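Local structure of Endonuclease/exonuclease/phosphatase (Leptotrichia buccalis C-1013-b, 3TEB) at residues Q135-Y140 and L170-G175; L196-V201 and L228-S233; Y200-K205 and L237-S242. The protein probably acts as a metal-dependent nuclease of the endonuclease/exonuclease/phosphatase family and binds magnesium. All blocks are in the same frame, centred on the assembly; numbering follows the deposited sequence.

Followed from the N terminus, the chain first closes contact 1, where residues 170-175 return beside 135-140 after a loop that carries helix 154-162. Contacts 2 and 3 come later and interleave: 196-201 and 200-205 open in succession, sharing Y200 and V201, and are met in the same order by 228-233 and 237-242, so that the two loops cross and neither encloses the other. Contacts 1 and 2 share a sheet, strand 170-174 running beside strand 225-233, where L173 O probably accepts from F232 N. Contact 3 belongs to the other large sheet, and L237 reaches back to L170 and I172. Together the three tie both sheets of a DNase I-like sandwich.

Contact 1: residues Q135-Y140 and L170-G175; sequences QDIEFY and LKILMG
The beta-alpha-beta unit formed by strand 135-143, helix 154-162 and strand 170-174 closes here, with E138 and Y140 set beside K171 and L173 in parallel register. The strand axes approach to 4.6 Å at an angle of 16°. Four backbone bonds alternate across them: E138 N to L170 O, I172 N to E138 O (2.7 Å), Y140 N to I172 O, and M174 N to Y140 O.

On one face polar groups gather. Y140 OH donates to E138 OE1 (2.7 Å) from above the carboxylate plane, while K171 runs alongside the glutamate and leaves its NZ 4.0 Å from the same OE1, a long salt bridge. T165 OG1 also bonds OE1, N167 and N169 hold OE2, and K171 NZ finds closer partners in the carbonyls of L162 and T165. An alanine at E138 would probably leave the Y140 and T165 hydroxyls and the amides of N167 and N169 without this partner, and deprive K171 of a nearby negative charge.

The opposite face is apolar. F139 CD1 lies 3.9 Å from I172 CB, and the bend of M174 at chi3 (-75°) brings its CE to the edge of the F139 ring, 3.5 Å from CD1.

Helix 154-162 covers Y140 and L173 through I161, whereas F139, I172 and M174 meet I6 of strand 4-10 in the other sheet; strands 124-132 and 225-233 flank the pair.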
# COMPACT_ATOMS: atom_id res chain seq x y z
N GLN A 135 -20.95 -6.21 5.96
CA GLN A 135 -20.62 -4.86 5.50
C GLN A 135 -19.69 -4.95 4.29
O GLN A 135 -18.82 -5.82 4.26
CB GLN A 135 -19.93 -4.08 6.61
CG GLN A 135 -19.72 -2.59 6.32
CD GLN A 135 -18.82 -1.89 7.35
OE1 GLN A 135 -18.42 -2.49 8.35
NE2 GLN A 135 -18.52 -0.63 7.10
N ASP A 136 -19.87 -4.07 3.31
CA ASP A 136 -18.92 -3.98 2.19
C ASP A 136 -17.84 -2.94 2.48
O ASP A 136 -18.14 -1.77 2.74
CB ASP A 136 -19.64 -3.66 0.88
CG ASP A 136 -20.40 -4.86 0.30
OD1 ASP A 136 -20.40 -5.94 0.93
OD2 ASP A 136 -21.00 -4.72 -0.79
N ILE A 137 -16.59 -3.38 2.45
CA ILE A 137 -15.42 -2.51 2.68
C ILE A 137 -14.56 -2.43 1.43
O ILE A 137 -14.28 -3.45 0.80
CB ILE A 137 -14.54 -3.00 3.86
CG1 ILE A 137 -15.40 -3.24 5.12
CG2 ILE A 137 -13.44 -2.00 4.17
CD1 ILE A 137 -14.76 -4.16 6.14
N GLU A 138 -14.15 -1.22 1.07
CA GLU A 138 -13.28 -1.01 -0.08
C GLU A 138 -11.90 -0.64 0.37
O GLU A 138 -11.74 0.27 1.17
CB GLU A 138 -13.84 0.08 -0.98
CG GLU A 138 -15.15 -0.30 -1.64
CD GLU A 138 -15.87 0.87 -2.26
OE1 GLU A 138 -15.26 1.95 -2.42
OE2 GLU A 138 -17.07 0.72 -2.59
N PHE A 139 -10.91 -1.38 -0.11
CA PHE A 139 -9.50 -1.18 0.23
C PHE A 139 -8.75 -0.61 -0.97
O PHE A 139 -8.92 -1.09 -2.08
CB PHE A 139 -8.87 -2.51 0.66
CG PHE A 139 -9.35 -2.99 1.99
CD1 PHE A 139 -8.76 -2.55 3.17
CD2 PHE A 139 -10.40 -3.90 2.07
CE1 PHE A 139 -9.21 -2.99 4.43
CE2 PHE A 139 -10.86 -4.36 3.32
CZ PHE A 139 -10.26 -3.90 4.50
N TYR A 140 -7.95 0.43 -0.76
CA TYR A 140 -7.27 1.07 -1.89
C TYR A 140 -5.79 1.13 -1.62
O TYR A 140 -5.38 1.62 -0.58
CB TYR A 140 -7.78 2.50 -2.09
CG TYR A 140 -9.21 2.62 -2.55
CD1 TYR A 140 -9.50 2.97 -3.87
CD2 TYR A 140 -10.27 2.41 -1.67
CE1 TYR A 140 -10.82 3.10 -4.31
CE2 TYR A 140 -11.59 2.54 -2.10
CZ TYR A 140 -11.87 2.88 -3.41
OH TYR A 140 -13.18 3.00 -3.84
N LEU A 170 -17.52 1.92 3.76
CA LEU A 170 -16.26 2.18 4.42
C LEU A 170 -15.16 2.01 3.39
O LEU A 170 -15.03 0.96 2.74
CB LEU A 170 -16.04 1.24 5.60
CG LEU A 170 -14.69 1.25 6.31
CD1 LEU A 170 -14.39 2.61 6.90
CD2 LEU A 170 -14.67 0.19 7.39
N LYS A 171 -14.38 3.07 3.22
CA LYS A 171 -13.28 3.08 2.29
C LYS A 171 -12.00 3.17 3.10
O LYS A 171 -11.84 4.10 3.91
CB LYS A 171 -13.40 4.25 1.31
CG LYS A 171 -14.46 4.02 0.28
CD LYS A 171 -14.84 5.25 -0.51
CE LYS A 171 -16.08 4.91 -1.32
NZ LYS A 171 -16.30 5.77 -2.49
N ILE A 172 -11.13 2.18 2.94
CA ILE A 172 -9.82 2.18 3.61
C ILE A 172 -8.72 2.31 2.58
O ILE A 172 -8.64 1.55 1.61
CB ILE A 172 -9.64 0.99 4.57
CG1 ILE A 172 -10.53 1.18 5.79
CG2 ILE A 172 -8.19 0.87 5.01
CD1 ILE A 172 -10.75 -0.05 6.59
N LEU A 173 -7.86 3.28 2.82
CA LEU A 173 -7.07 3.86 1.78
C LEU A 173 -5.61 3.86 2.23
O LEU A 173 -5.21 4.67 3.07
CB LEU A 173 -7.64 5.24 1.54
CG LEU A 173 -7.40 6.00 0.26
CD1 LEU A 173 -8.63 6.78 -0.08
CD2 LEU A 173 -6.21 6.90 0.54
N MSE A 174 -4.83 2.93 1.69
CA MSE A 174 -3.50 2.53 2.21
C MSE A 174 -2.34 2.84 1.27
O MSE A 174 -2.40 2.57 0.06
CB MSE A 174 -3.48 1.01 2.44
CG MSE A 174 -4.47 0.48 3.44
SE MSE A 174 -4.66 -1.46 3.29
CE MSE A 174 -5.72 -1.47 1.69
N GLY A 175 -1.26 3.38 1.83
CA GLY A 175 -0.01 3.45 1.09
C GLY A 175 0.91 4.65 1.28
O GLY A 175 0.84 5.39 2.26

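Contact 2: residues L196-V201 and L228-S233; sequences LFDTYV and LDYIFS
F197 and S233 form an antiparallel hydrogen-bonded pair, F197 N giving to S233 O (2.7 Å) and S233 N to F197 O (2.8 Å, bent to 134°); D198 faces F232 in the adjoining non-hydrogen-bonded pair. Where the chain leaves the strand for a short, weakly bonded helical turn, I231 O accepts twice from T199: from its N at 3.1 Å and from OG1 at 2.9 Å. The hydroxyl gets there because chi1 of 63° places OG1 between the backbone N and the carbonyl carbon.

Capping comes second: D198 is the N-cap, its OD2 accepting from Y200 N at 3.0 Å, while OD1 belongs to R227 in a salt bridge and to the Y188 hydroxyl.

Apolar packing completes the joint. L196 CD1 meets F232 CB at 4.0 Å, the side chains crossing at about a right angle, and F232 CE1 rests 4.0 Å from D198 CB. F232 also stacks edge-to-face with F177, and I191 of helix 185-192 touches both L196 and F232.

Beyond the strand pair, a buried carbonyl and carboxylate mark the passage from strand to helical turn: I231 O holds T199 to the strand, and D198 couples the turn to R227, whose charge is likely to stabilise the carboxylate.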
# COMPACT_ATOMS: atom_id res chain seq x y z
N LEU A 196 -10.83 12.60 5.37
CA LEU A 196 -10.05 11.43 5.73
C LEU A 196 -9.65 11.42 7.19
O LEU A 196 -9.31 12.46 7.76
CB LEU A 196 -8.81 11.34 4.87
CG LEU A 196 -9.05 10.85 3.44
CD1 LEU A 196 -7.73 10.75 2.72
CD2 LEU A 196 -9.76 9.51 3.44
N PHE A 197 -9.70 10.23 7.79
CA PHE A 197 -9.27 10.00 9.16
C PHE A 197 -8.01 9.12 9.16
O PHE A 197 -7.93 8.14 8.43
CB PHE A 197 -10.39 9.35 9.97
CG PHE A 197 -11.64 10.18 10.06
CD1 PHE A 197 -11.88 10.99 11.16
CD2 PHE A 197 -12.59 10.14 9.04
CE1 PHE A 197 -13.04 11.76 11.24
CE2 PHE A 197 -13.76 10.91 9.12
CZ PHE A 197 -13.98 11.72 10.22
N ASP A 198 -7.04 9.49 9.98
CA ASP A 198 -5.75 8.83 10.02
C ASP A 198 -5.70 7.81 11.16
O ASP A 198 -5.71 8.20 12.34
CB ASP A 198 -4.68 9.90 10.22
CG ASP A 198 -3.27 9.34 10.28
OD1 ASP A 198 -2.35 10.17 10.33
OD2 ASP A 198 -3.07 8.11 10.27
N THR A 199 -5.62 6.52 10.82
CA THR A 199 -5.64 5.46 11.84
C THR A 199 -4.50 5.52 12.85
O THR A 199 -4.65 5.05 13.97
CB THR A 199 -5.66 4.05 11.24
OG1 THR A 199 -4.47 3.83 10.49
CG2 THR A 199 -6.86 3.88 10.35
N TYR A 200 -3.37 6.11 12.45
CA TYR A 200 -2.30 6.33 13.41
C TYR A 200 -2.80 7.19 14.58
O TYR A 200 -2.65 6.81 15.74
CB TYR A 200 -1.06 6.96 12.75
CG TYR A 200 0.04 7.26 13.76
CD1 TYR A 200 0.78 6.22 14.34
CD2 TYR A 200 0.31 8.56 14.18
CE1 TYR A 200 1.77 6.48 15.28
CE2 TYR A 200 1.30 8.83 15.13
CZ TYR A 200 2.02 7.79 15.67
OH TYR A 200 3.00 8.04 16.61
N VAL A 201 -3.41 8.33 14.25
CA VAL A 201 -3.93 9.26 15.25
C VAL A 201 -5.04 8.62 16.08
O VAL A 201 -5.04 8.72 17.30
CB VAL A 201 -4.44 10.57 14.59
CG1 VAL A 201 -4.88 11.58 15.65
CG2 VAL A 201 -3.37 11.17 13.64
N LEU A 228 5.81 8.90 6.13
CA LEU A 228 5.42 9.14 4.75
C LEU A 228 4.32 8.20 4.28
O LEU A 228 3.61 8.48 3.30
CB LEU A 228 6.62 8.95 3.84
CG LEU A 228 7.78 9.94 3.86
CD1 LEU A 228 8.65 9.66 2.64
CD2 LEU A 228 7.29 11.38 3.85
N ASP A 229 4.21 7.07 4.97
CA ASP A 229 3.23 6.03 4.65
C ASP A 229 2.05 6.13 5.62
O ASP A 229 2.23 6.52 6.78
CB ASP A 229 3.88 4.65 4.78
CG ASP A 229 5.06 4.45 3.81
OD1 ASP A 229 6.17 4.96 4.09
OD2 ASP A 229 4.87 3.75 2.78
N TYR A 230 0.85 5.79 5.15
CA TYR A 230 -0.34 5.92 5.99
C TYR A 230 -1.38 4.85 5.75
O TYR A 230 -1.34 4.12 4.77
CB TYR A 230 -1.03 7.26 5.76
CG TYR A 230 -0.17 8.48 5.96
CD1 TYR A 230 -0.12 9.11 7.19
CD2 TYR A 230 0.57 9.01 4.90
CE1 TYR A 230 0.66 10.25 7.38
CE2 TYR A 230 1.35 10.14 5.07
CZ TYR A 230 1.38 10.76 6.31
OH TYR A 230 2.15 11.88 6.48
N ILE A 231 -2.33 4.78 6.68
CA ILE A 231 -3.59 4.10 6.46
C ILE A 231 -4.72 5.05 6.87
O ILE A 231 -4.94 5.31 8.05
CB ILE A 231 -3.62 2.74 7.18
CG1 ILE A 231 -2.72 1.76 6.44
CG2 ILE A 231 -5.03 2.16 7.21
CD1 ILE A 231 -2.23 0.62 7.27
N PHE A 232 -5.41 5.60 5.86
CA PHE A 232 -6.51 6.53 6.06
C PHE A 232 -7.84 5.81 5.97
O PHE A 232 -7.93 4.70 5.43
CB PHE A 232 -6.49 7.65 5.01
CG PHE A 232 -5.28 8.54 5.09
CD1 PHE A 232 -5.06 9.35 6.20
CD2 PHE A 232 -4.37 8.58 4.04
CE1 PHE A 232 -3.94 10.17 6.27
CE2 PHE A 232 -3.26 9.41 4.10
CZ PHE A 232 -3.04 10.20 5.22
N SER A 233 -8.88 6.48 6.45
CA SER A 233 -10.22 5.94 6.51
C SER A 233 -11.19 7.07 6.15
O SER A 233 -10.89 8.23 6.44
CB SER A 233 -10.48 5.47 7.93
OG SER A 233 -11.65 4.67 8.01

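Contact 3: residues Y200-K205 and L237-S242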
# COMPACT_ATOMS: atom_id res chain seq x y z
N TYR A 200 -3.37 6.11 12.45
CA TYR A 200 -2.30 6.33 13.41
C TYR A 200 -2.80 7.19 14.58
O TYR A 200 -2.65 6.81 15.74
CB TYR A 200 -1.06 6.96 12.75
CG TYR A 200 0.04 7.26 13.76
CD1 TYR A 200 0.78 6.22 14.34
CD2 TYR A 200 0.31 8.56 14.18
CE1 TYR A 200 1.77 6.48 15.28
CE2 TYR A 200 1.30 8.83 15.13
CZ TYR A 200 2.02 7.79 15.67
OH TYR A 200 3.00 8.04 16.61
N VAL A 201 -3.41 8.33 14.25
CA VAL A 201 -3.93 9.26 15.25
C VAL A 201 -5.04 8.62 16.08
O VAL A 201 -5.04 8.72 17.30
CB VAL A 201 -4.44 10.57 14.59
CG1 VAL A 201 -4.88 11.58 15.65
CG2 VAL A 201 -3.37 11.17 13.64
N MSE A 202 -5.96 7.93 15.41
CA MSE A 202 -7.09 7.29 16.06
C MSE A 202 -6.74 6.09 16.93
O MSE A 202 -7.57 5.64 17.70
CB MSE A 202 -8.11 6.84 15.01
CG MSE A 202 -8.99 7.94 14.46
SE MSE A 202 -10.35 7.19 13.30
CE MSE A 202 -9.24 6.41 11.91
N ALA A 203 -5.52 5.57 16.81
CA ALA A 203 -5.14 4.32 17.46
C ALA A 203 -5.10 4.38 18.98
O ALA A 203 -4.69 5.39 19.55
CB ALA A 203 -3.80 3.85 16.92
N GLU A 204 -5.53 3.30 19.64
CA GLU A 204 -5.44 3.18 21.10
C GLU A 204 -4.01 3.02 21.58
O GLU A 204 -3.62 3.65 22.55
CB GLU A 204 -6.27 2.00 21.60
CG GLU A 204 -7.76 2.32 21.78
CD GLU A 204 -8.60 1.11 22.23
OE1 GLU A 204 -8.09 -0.04 22.23
OE2 GLU A 204 -9.78 1.33 22.57
N LYS A 205 -3.24 2.17 20.91
CA LYS A 205 -1.80 2.02 21.15
C LYS A 205 -1.03 2.35 19.88
O LYS A 205 -1.45 1.96 18.78
CB LYS A 205 -1.49 0.60 21.62
CG LYS A 205 -1.73 0.42 23.10
CD LYS A 205 -2.19 -0.98 23.49
CE LYS A 205 -2.56 -0.97 24.98
NZ LYS A 205 -2.79 -2.32 25.58
N LEU A 237 -13.01 5.09 13.02
CA LEU A 237 -12.93 3.67 13.29
C LEU A 237 -12.45 3.39 14.70
O LEU A 237 -11.86 4.25 15.36
CB LEU A 237 -11.97 2.99 12.31
CG LEU A 237 -12.43 2.85 10.87
CD1 LEU A 237 -11.46 1.97 10.12
CD2 LEU A 237 -13.83 2.26 10.83
N LYS A 238 -12.71 2.16 15.15
CA LYS A 238 -12.16 1.68 16.40
C LYS A 238 -10.85 0.98 16.09
O LYS A 238 -10.83 -0.16 15.60
CB LYS A 238 -13.17 0.75 17.10
CG LYS A 238 -12.67 0.04 18.36
CD LYS A 238 -12.01 0.99 19.35
CE LYS A 238 -11.20 0.19 20.36
NZ LYS A 238 -12.06 -0.40 21.43
N VAL A 239 -9.75 1.70 16.34
CA VAL A 239 -8.41 1.26 15.95
C VAL A 239 -7.62 0.88 17.21
O VAL A 239 -7.15 1.75 17.95
CB VAL A 239 -7.65 2.37 15.16
CG1 VAL A 239 -6.33 1.84 14.63
CG2 VAL A 239 -8.49 2.91 14.02
N LYS A 240 -7.47 -0.42 17.43
CA LYS A 240 -6.85 -0.92 18.64
C LYS A 240 -5.33 -0.64 18.72
O LYS A 240 -4.81 -0.38 19.81
CB LYS A 240 -7.18 -2.41 18.82
CG LYS A 240 -6.68 -3.00 20.15
CD LYS A 240 -7.76 -3.82 20.86
CE LYS A 240 -7.16 -4.55 22.05
NZ LYS A 240 -8.20 -4.90 23.06
N GLU A 241 -4.65 -0.67 17.56
CA GLU A 241 -3.19 -0.57 17.49
C GLU A 241 -2.66 -0.12 16.12
O GLU A 241 -3.23 -0.46 15.08
CB GLU A 241 -2.57 -1.93 17.84
CG GLU A 241 -1.04 -1.94 17.88
CD GLU A 241 -0.47 -3.14 18.63
OE1 GLU A 241 -1.25 -4.08 18.93
OE2 GLU A 241 0.74 -3.14 18.94
N SER A 242 -1.56 0.62 16.11
CA SER A 242 -0.88 0.98 14.87
C SER A 242 0.64 0.95 15.03
O SER A 242 1.24 1.94 15.43
CB SER A 242 -1.32 2.36 14.39
OG SER A 242 -0.51 2.79 13.30
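V239 is the apolar centre of this joint, its two methyl branches divided between A203 and M202. CG1, anti to the backbone N (chi1 -173°), lies 4.0 Å from A203 CB, while CG2 is 4.1 Å from M202 CB, the valine and selenomethionine side chains crossing at about a right angle. M202 SE lies 3.4 Å from L237 N, and the bend at chi3 turns CE back toward V239 CG2. A203 CB also touches S242 CB at 3.8 Å, and S242 OG meets the edge of the Y200 ring in its plane.

Three backbone bonds run on from this packing. E204 N gives to V239 O (2.8 Å), K205 N to K240 O (3.2 Å), and S242 N returns to K205 O (3.0 Å). Two successive carbonyls thus serve two successive N-H groups, an irregular pattern that goes with helix-like backbone angles at both E204 (psi -45°) and K240 (psi -35°). The K205 donor stands above the carbonyl plane of K240, a more strongly bent approach than that of E204. At the exposed end, E204 OE2 and K238 NZ form a salt bridge 3.1 Å long, although the modelled place of OE2 is doubtful.

Further out, strand 259-264 lies next to strand 239-245 in the sheet: V262 packs on V239 and S242, I264 on L237, and K263 pairs with E241 through the backbone. Around 200-205, K206 NZ bonds the carbonyls of Y200 and V201, and Y200 OH reaches D207 O.

The chemistry therefore changes from inside to outside: a small apolar cluster and main-chain bonds fix the edge segment to the sheet, while solvent-facing charges add a less certain ion pair, and the K206 ammonium would probably offset the partial negative charge of the Y200 and V201 carbonyls.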